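Local coordinates for uncharacterized protein VP0806 (Vibrio parahaemolyticus, PDB 2R5S), which is of unknown function, being the tetratricopeptide-repeat part of a thioredoxin-domain protein that may have protein-disulfide reductase activity, at residues E15-Q19 with G20-Q24; Q30-S33 with D34-S38; L131-I134 with L135-N138. All coordinates share one frame; numbering follows the deposited sequence.

Interaction 1 (E15-Q19 with G20-Q24); sequences ELLQQ and GEHAQ
The carbonyls of Leu16 and Leu17 receive the amides of Glu21 and Gly20 where helix 9-18 stops and the chain turns into helix 22-30; the bond from Glu21 N to Leu16 O encloses the shorter one from Gly20 N to Leu17 O, and together they are the two bonds of a Schellman motif. Glu21 N reaches Leu16 O at 2.8 Å, spanning five residues, while Gly20 N approaches Leu17 O from above the carbonyl plane at 3.0 Å. Gly20 supplies the positive phi (68°) on which such a helix end depends, and Glu21 then takes the N-cap position of the next helix. The result is a tight turn between two helices within a tetratricopeptide-repeat region, linked by Gln19, Gly20 and Glu21.

The side chains close the inner angle of this turn. Leu16, buried, has its branch point against the aliphatic base of Gln24, CG to CB 3.7 Å, the two side chains crossing at about a right angle. Its two methyls divide the neighbours: CD1 lies 4.0 Å from Glu21 CB, and CD2 meets the backbone of Gln24, 3.7 Å from its C atom. Ala25 and Val28, further along helix 22-30, continue the apolar surface that receives Leu16.

On another flank, Leu17 and His22 both touch Cys49, so the turn also packs on helix 40-52. A bound MES molecule, probably from the crystallisation liquor, lies about 4 Å from the Leu17 side chain. His22 ND1 is buried here with no polar partner in the model, and Leu17 CD2 comes obliquely to within 4.2 Å of it.

Interaction 2 (Q30-S33 with D34-S38); sequences QTLS and DELQS
Ser33 carries its hydroxyl between its own backbone N and carbonyl carbon (chi1 41°), and this rotation swings OG round to the first turn of helix 34-37, against Leu36. In Leu36, CG stands opposite the backbone N (chi1 -172°), which sends the isobutyl group back toward Leu32. The two leucines meet obliquely through one methyl each, CD2 to CD2 at 3.9 Å.

Ser33 grips the new helix twice. Its OG accepts a weak bond from Leu36 N, 3.4 Å long, and also packs 3.2 Å from Leu36 CB; its carbonyl O takes Gln37 N at 2.8 Å in a nearly straight bond (166° at the hydrogen). The serine is therefore the N-cap of a short helix, 34-37, that follows helix 22-30 and is part of the all-helical tetratricopeptide-repeat fold. The stronger partner of the hydroxyl is Asp6 near the chain start, to whose OD1 it is hydrogen-bonded, so the cap also ties in the N-terminal segment. Leu9 and Leu10 of helix 9-18 add to the apolar side: Leu32 touches both, and Leu36 touches Leu10.

Glu35 folds back at its second torsion, and its OE1 comes to 3.3 Å from Ser33 CB. The methylene stem of Gln37 runs over the turn, CG lying 3.2 Å from Ser33 O and 4.1 Å from Leu32 CB. Just after Gln37, Ser38 directs both its backbone N and its OG to Glu35 O, from the same face of that carbonyl.

Interaction 3 (L131-I134 with L135-N138); sequences LWNI and LKVN
Leu135 and Ile134 mark the last turn of helix 124-135, and each is tied to a carbonyl that serves two amides. Leu135 N bonds to Leu131 O, which also accepts from Ile134 N, and Leu135 CG sits 3.4 Å from that same oxygen. Ile134 O is likewise shared: Val137 N comes from above the carbonyl plane at 3.0 Å, Asn138 N in the plane at 2.9 Å, as the chain leaves the helix. Between these two, Lys136 N bonds to Trp132 O at 3.1 Å.

In this second tetratricopeptide-repeat region of an all-helical fold, the side chains spread to different neighbours. Leu135 packs on Val146 and Lys147 of helix 145-157, Ile134 on Phe108 and Ala111 of helix 108-120, and Trp132 on Tyr167, Gln170 and Ile174 of helix 162-174.

Lys136 lays its aliphatic chain at about a right angle across Trp132, four residues earlier on helix 124-135. Its CB stands over one face of the indole, 4.2 Å from the centroid of the six-membered ring and 21° off the normal, a CH-pi contact. Farther out, CD comes within 3.4 Å of Trp132 NE1. A first torsion of 82° and an extended chain beyond CG carry the lysine along the ring to the side of Asn133, where one water bridges the two polar ends: it donates to Asn133 OD1 and accepts from Lys136 NZ, 2.9 Å away.

All three contacts are local and sit at helix ends, but they solve different problems. Interactions 1 and 2 lie in one repeat region, near opposite ends of helix 22-30, with centres about 17 Å apart; both are surface contacts with a single buried leucine each. The first ends one helix through backbone carbonyls and a glycine and leads straight into the next, the second starts one with a serine hydroxyl. Interaction 3, partly buried, belongs to the other repeat region, on the opposite side of the chain's centre and about 35 to 39 Å, centre to centre, from the others. It alone has a CH-pi contact on an indole and a bridging water, and its side chains reach three other helices.

Interaction 1 (E15-Q19 with G20-Q24)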
loop_
_atom_site.group_PDB
_atom_site.type_symbol
_atom_site.label_atom_id
_atom_site.label_comp_id
_atom_site.label_asym_id
_atom_site.label_seq_id
_atom_site.Cartn_x
_atom_site.Cartn_y
_atom_site.Cartn_z
ATOM N N GLU A 15 -11.691 -3.111 18.935
ATOM C CA GLU A 15 -10.644 -2.589 19.786
ATOM C C GLU A 15 -9.416 -2.091 18.998
ATOM O O GLU A 15 -8.887 -1.006 19.273
ATOM C CB GLU A 15 -10.230 -3.676 20.767
ATOM C CG GLU A 15 -11.247 -3.935 21.871
ATOM C CD GLU A 15 -11.110 -2.973 23.043
ATOM O OE1 GLU A 15 -12.138 -2.341 23.419
ATOM O OE2 GLU A 15 -9.979 -2.867 23.593
ATOM N N LEU A 16 -8.978 -2.890 18.027
ATOM C CA LEU A 16 -7.810 -2.580 17.205
ATOM C C LEU A 16 -7.998 -1.356 16.300
ATOM O O LEU A 16 -7.065 -0.591 16.129
ATOM C CB LEU A 16 -7.440 -3.797 16.352
ATOM C CG LEU A 16 -6.274 -4.773 16.558
ATOM C CD1 LEU A 16 -5.455 -4.578 17.804
ATOM C CD2 LEU A 16 -6.642 -6.261 16.296
ATOM N N LEU A 17 -9.179 -1.208 15.694
ATOM C CA LEU A 17 -9.512 -0.005 14.914
ATOM C C LEU A 17 -9.553 1.279 15.784
ATOM O O LEU A 17 -8.999 2.327 15.437
ATOM C CB LEU A 17 -10.859 -0.183 14.207
ATOM C CG LEU A 17 -11.013 -1.211 13.112
ATOM C CD1 LEU A 17 -12.504 -1.530 12.947
ATOM C CD2 LEU A 17 -10.391 -0.690 11.807
ATOM N N GLN A 18 -10.197 1.183 16.928
ATOM C CA GLN A 18 -10.217 2.293 17.874
ATOM C C GLN A 18 -8.788 2.863 18.021
ATOM O O GLN A 18 -8.583 4.087 18.085
ATOM C CB GLN A 18 -10.754 1.797 19.219
ATOM C CG GLN A 18 -11.593 2.811 20.006
ATOM C CD GLN A 18 -10.769 3.937 20.661
ATOM O OE1 GLN A 18 -10.110 3.743 21.698
ATOM N NE2 GLN A 18 -10.840 5.128 20.078
ATOM N N GLN A 19 -7.802 1.961 18.047
ATOM C CA GLN A 19 -6.437 2.306 18.444
ATOM C C GLN A 19 -5.527 2.651 17.275
ATOM O O GLN A 19 -4.317 2.861 17.471
ATOM C CB GLN A 19 -5.802 1.125 19.159
ATOM C CG GLN A 19 -6.738 0.230 19.971
ATOM C CD GLN A 19 -5.946 -0.696 20.848
ATOM O OE1 GLN A 19 -4.990 -0.255 21.473
ATOM N NE2 GLN A 19 -6.310 -1.987 20.890
ATOM N N GLY A 20 -6.098 2.666 16.074
ATOM C CA GLY A 20 -5.347 2.819 14.846
ATOM C C GLY A 20 -4.431 1.657 14.454
ATOM O O GLY A 20 -3.447 1.863 13.770
ATOM N N GLU A 21 -4.718 0.444 14.888
ATOM C CA GLU A 21 -3.904 -0.706 14.482
ATOM C C GLU A 21 -4.478 -1.408 13.257
ATOM O O GLU A 21 -4.890 -2.536 13.342
ATOM C CB GLU A 21 -3.777 -1.682 15.631
ATOM C CG GLU A 21 -3.067 -1.059 16.828
ATOM C CD GLU A 21 -1.522 -0.896 16.708
ATOM O OE1 GLU A 21 -0.861 -1.651 15.959
ATOM O OE2 GLU A 21 -0.958 -0.023 17.449
ATOM N N HIS A 22 -4.534 -0.723 12.129
ATOM C CA HIS A 22 -5.186 -1.285 10.952
ATOM C C HIS A 22 -4.605 -2.635 10.555
ATOM O O HIS A 22 -5.326 -3.551 10.202
ATOM C CB HIS A 22 -5.200 -0.251 9.820
ATOM C CG HIS A 22 -5.640 1.113 10.281
ATOM N ND1 HIS A 22 -6.965 1.440 10.491
ATOM C CD2 HIS A 22 -4.930 2.211 10.644
ATOM C CE1 HIS A 22 -7.056 2.677 10.948
ATOM N NE2 HIS A 22 -5.835 3.176 11.030
ATOM N N ALA A 23 -3.298 -2.798 10.709
ATOM C CA ALA A 23 -2.663 -3.949 10.131
ATOM C C ALA A 23 -2.947 -5.158 11.002
ATOM O O ALA A 23 -3.302 -6.191 10.458
ATOM C CB ALA A 23 -1.201 -3.720 9.913
ATOM N N GLN A 24 -2.904 -5.005 12.335
ATOM C CA GLN A 24 -3.430 -6.057 13.242
ATOM C C GLN A 24 -4.915 -6.378 13.023
ATOM O O GLN A 24 -5.305 -7.568 12.903
ATOM C CB GLN A 24 -3.157 -5.738 14.728
ATOM C CG GLN A 24 -1.744 -5.916 15.120
ATOM C CD GLN A 24 -1.510 -5.532 16.578
ATOM O OE1 GLN A 24 -1.987 -6.212 17.488
ATOM N NE2 GLN A 24 -0.772 -4.446 16.804
#

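Interaction 2 (Q30-S33 with D34-S38)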
loop_
_atom_site.group_PDB
_atom_site.type_symbol
_atom_site.label_atom_id
_atom_site.label_comp_id
_atom_site.label_asym_id
_atom_site.label_seq_id
_atom_site.Cartn_x
_atom_site.Cartn_y
_atom_site.Cartn_z
ATOM N N GLN A 30 -8.899 -11.477 8.650
ATOM C CA GLN A 30 -8.711 -12.577 7.713
ATOM C C GLN A 30 -8.815 -13.892 8.492
ATOM O O GLN A 30 -8.939 -14.918 7.911
ATOM C CB GLN A 30 -7.504 -12.430 6.721
ATOM C CG GLN A 30 -6.098 -11.986 7.282
ATOM C CD GLN A 30 -5.070 -13.137 7.500
ATOM O OE1 GLN A 30 -4.156 -13.005 8.331
ATOM N NE2 GLN A 30 -5.220 -14.259 6.761
ATOM N N THR A 31 -8.866 -13.833 9.818
ATOM C CA THR A 31 -9.069 -15.060 10.576
ATOM C C THR A 31 -10.527 -15.401 10.870
ATOM O O THR A 31 -10.784 -16.512 11.301
ATOM C CB THR A 31 -8.256 -15.136 11.915
ATOM O OG1 THR A 31 -9.031 -14.558 12.981
ATOM C CG2 THR A 31 -6.905 -14.439 11.778
ATOM N N LEU A 32 -11.472 -14.474 10.657
ATOM C CA LEU A 32 -12.903 -14.791 10.833
ATOM C C LEU A 32 -13.383 -15.813 9.779
ATOM O O LEU A 32 -12.712 -16.041 8.755
ATOM C CB LEU A 32 -13.786 -13.533 10.770
ATOM C CG LEU A 32 -13.400 -12.282 11.581
ATOM C CD1 LEU A 32 -13.959 -11.062 10.958
ATOM C CD2 LEU A 32 -13.801 -12.313 13.019
ATOM N N SER A 33 -14.542 -16.411 10.021
ATOM C CA SER A 33 -15.204 -17.239 9.000
ATOM C C SER A 33 -15.353 -16.438 7.687
ATOM O O SER A 33 -15.350 -15.177 7.720
ATOM C CB SER A 33 -16.580 -17.677 9.517
ATOM O OG SER A 33 -17.226 -16.582 10.208
ATOM N N ASP A 34 -15.499 -17.129 6.547
ATOM C CA ASP A 34 -15.691 -16.410 5.273
ATOM C C ASP A 34 -17.026 -15.709 5.283
ATOM O O ASP A 34 -17.120 -14.534 4.903
ATOM C CB ASP A 34 -15.677 -17.316 4.085
ATOM C CG ASP A 34 -14.361 -18.059 3.909
ATOM O OD1 ASP A 34 -14.455 -19.234 3.438
ATOM O OD2 ASP A 34 -13.275 -17.471 4.220
ATOM N N GLU A 35 -18.063 -16.434 5.705
ATOM C CA GLU A 35 -19.358 -15.825 5.989
ATOM C C GLU A 35 -19.198 -14.458 6.735
ATOM O O GLU A 35 -19.704 -13.443 6.265
ATOM C CB GLU A 35 -20.272 -16.769 6.781
ATOM C CG GLU A 35 -20.568 -18.140 6.106
ATOM C CD GLU A 35 -19.725 -19.288 6.694
ATOM O OE1 GLU A 35 -18.949 -19.039 7.654
ATOM O OE2 GLU A 35 -19.856 -20.436 6.206
ATOM N N LEU A 36 -18.509 -14.441 7.878
ATOM C CA LEU A 36 -18.433 -13.196 8.677
ATOM C C LEU A 36 -17.550 -12.182 7.978
ATOM O O LEU A 36 -17.812 -10.957 8.007
ATOM C CB LEU A 36 -17.997 -13.471 10.121
ATOM C CG LEU A 36 -18.070 -12.269 11.105
ATOM C CD1 LEU A 36 -19.456 -11.621 11.153
ATOM C CD2 LEU A 36 -17.644 -12.639 12.499
ATOM N N GLN A 37 -16.500 -12.657 7.329
ATOM C CA GLN A 37 -15.734 -11.794 6.437
ATOM C C GLN A 37 -16.552 -11.010 5.406
ATOM O O GLN A 37 -16.264 -9.855 5.128
ATOM C CB GLN A 37 -14.572 -12.512 5.781
ATOM C CG GLN A 37 -13.485 -12.749 6.770
ATOM C CD GLN A 37 -12.219 -13.219 6.170
ATOM O OE1 GLN A 37 -11.775 -14.315 6.458
ATOM N NE2 GLN A 37 -11.612 -12.397 5.341
ATOM N N SER A 38 -17.628 -11.596 4.922
ATOM C CA SER A 38 -18.357 -10.946 3.865
ATOM C C SER A 38 -19.538 -10.149 4.423
ATOM O O SER A 38 -20.268 -9.528 3.677
ATOM C CB SER A 38 -18.843 -12.036 2.871
ATOM O OG SER A 38 -20.102 -12.493 3.350
#

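Interaction 3 (L131-I134 with L135-N138)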
loop_
_atom_site.group_PDB
_atom_site.type_symbol
_atom_site.label_atom_id
_atom_site.label_comp_id
_atom_site.label_asym_id
_atom_site.label_seq_id
_atom_site.Cartn_x
_atom_site.Cartn_y
_atom_site.Cartn_z
ATOM N N LEU A 131 12.908 0.641 -8.161
ATOM C CA LEU A 131 14.147 0.354 -7.442
ATOM C C LEU A 131 14.632 -1.069 -7.729
ATOM O O LEU A 131 15.843 -1.322 -7.852
ATOM C CB LEU A 131 13.908 0.575 -5.947
ATOM C CG LEU A 131 14.200 2.035 -5.451
ATOM C CD1 LEU A 131 14.004 3.070 -6.548
ATOM C CD2 LEU A 131 13.524 2.527 -4.138
ATOM N N TRP A 132 13.687 -2.000 -7.828
ATOM C CA TRP A 132 13.977 -3.394 -7.944
ATOM C C TRP A 132 14.781 -3.551 -9.218
ATOM O O TRP A 132 15.706 -4.339 -9.281
ATOM C CB TRP A 132 12.692 -4.239 -8.066
ATOM C CG TRP A 132 13.018 -5.696 -8.530
ATOM C CD1 TRP A 132 12.705 -6.306 -9.746
ATOM C CD2 TRP A 132 13.745 -6.671 -7.781
ATOM N NE1 TRP A 132 13.213 -7.580 -9.766
ATOM C CE2 TRP A 132 13.844 -7.823 -8.569
ATOM C CE3 TRP A 132 14.325 -6.675 -6.504
ATOM C CZ2 TRP A 132 14.507 -8.950 -8.126
ATOM C CZ3 TRP A 132 14.976 -7.805 -6.077
ATOM C CH2 TRP A 132 15.073 -8.908 -6.866
ATOM N N ASN A 133 14.392 -2.798 -10.247
ATOM C CA ASN A 133 15.016 -2.864 -11.569
ATOM C C ASN A 133 16.498 -2.441 -11.549
ATOM O O ASN A 133 17.282 -2.867 -12.374
ATOM C CB ASN A 133 14.205 -2.027 -12.550
ATOM C CG ASN A 133 13.112 -2.842 -13.252
ATOM O OD1 ASN A 133 13.146 -4.071 -13.283
ATOM N ND2 ASN A 133 12.126 -2.152 -13.786
ATOM N N ILE A 134 16.873 -1.605 -10.577
ATOM C CA ILE A 134 18.264 -1.187 -10.406
ATOM C C ILE A 134 19.013 -2.254 -9.568
ATOM O O ILE A 134 20.107 -2.685 -9.909
ATOM C CB ILE A 134 18.286 0.189 -9.743
ATOM C CG1 ILE A 134 17.725 1.237 -10.700
ATOM C CG2 ILE A 134 19.690 0.597 -9.257
ATOM C CD1 ILE A 134 17.488 2.500 -10.074
ATOM N N LEU A 135 18.374 -2.721 -8.498
ATOM C CA LEU A 135 19.009 -3.571 -7.496
ATOM C C LEU A 135 19.391 -4.930 -7.985
ATOM O O LEU A 135 20.384 -5.510 -7.527
ATOM C CB LEU A 135 18.164 -3.681 -6.210
ATOM C CG LEU A 135 17.832 -2.443 -5.351
ATOM C CD1 LEU A 135 16.743 -2.802 -4.344
ATOM C CD2 LEU A 135 18.971 -1.830 -4.595
ATOM N N LYS A 136 18.596 -5.476 -8.884
ATOM C CA LYS A 136 18.917 -6.792 -9.435
ATOM C C LYS A 136 19.996 -6.754 -10.524
ATOM O O LYS A 136 20.370 -7.800 -11.109
ATOM C CB LYS A 136 17.656 -7.403 -10.015
ATOM C CG LYS A 136 17.305 -6.956 -11.385
ATOM C CD LYS A 136 15.953 -7.527 -11.730
ATOM C CE LYS A 136 15.468 -6.964 -13.017
ATOM N NZ LYS A 136 14.365 -7.834 -13.499
ATOM N N VAL A 137 20.475 -5.545 -10.822
ATOM C CA VAL A 137 21.674 -5.370 -11.633
ATOM C C VAL A 137 22.819 -5.039 -10.711
ATOM O O VAL A 137 23.903 -5.522 -10.940
ATOM C CB VAL A 137 21.584 -4.175 -12.614
ATOM C CG1 VAL A 137 22.748 -4.262 -13.632
ATOM C CG2 VAL A 137 20.263 -4.194 -13.375
ATOM N N ASN A 138 22.563 -4.214 -9.684
ATOM C CA ASN A 138 23.596 -3.614 -8.830
ATOM C C ASN A 138 23.015 -3.352 -7.434
ATOM O O ASN A 138 22.524 -2.216 -7.159
ATOM C CB ASN A 138 24.020 -2.238 -9.462
ATOM C CG ASN A 138 25.250 -1.514 -8.762
ATOM O OD1 ASN A 138 25.654 -0.444 -9.236
ATOM N ND2 ASN A 138 25.838 -2.090 -7.695
HETATM O O HOH W 1 13.412 -5.651 -15.205
#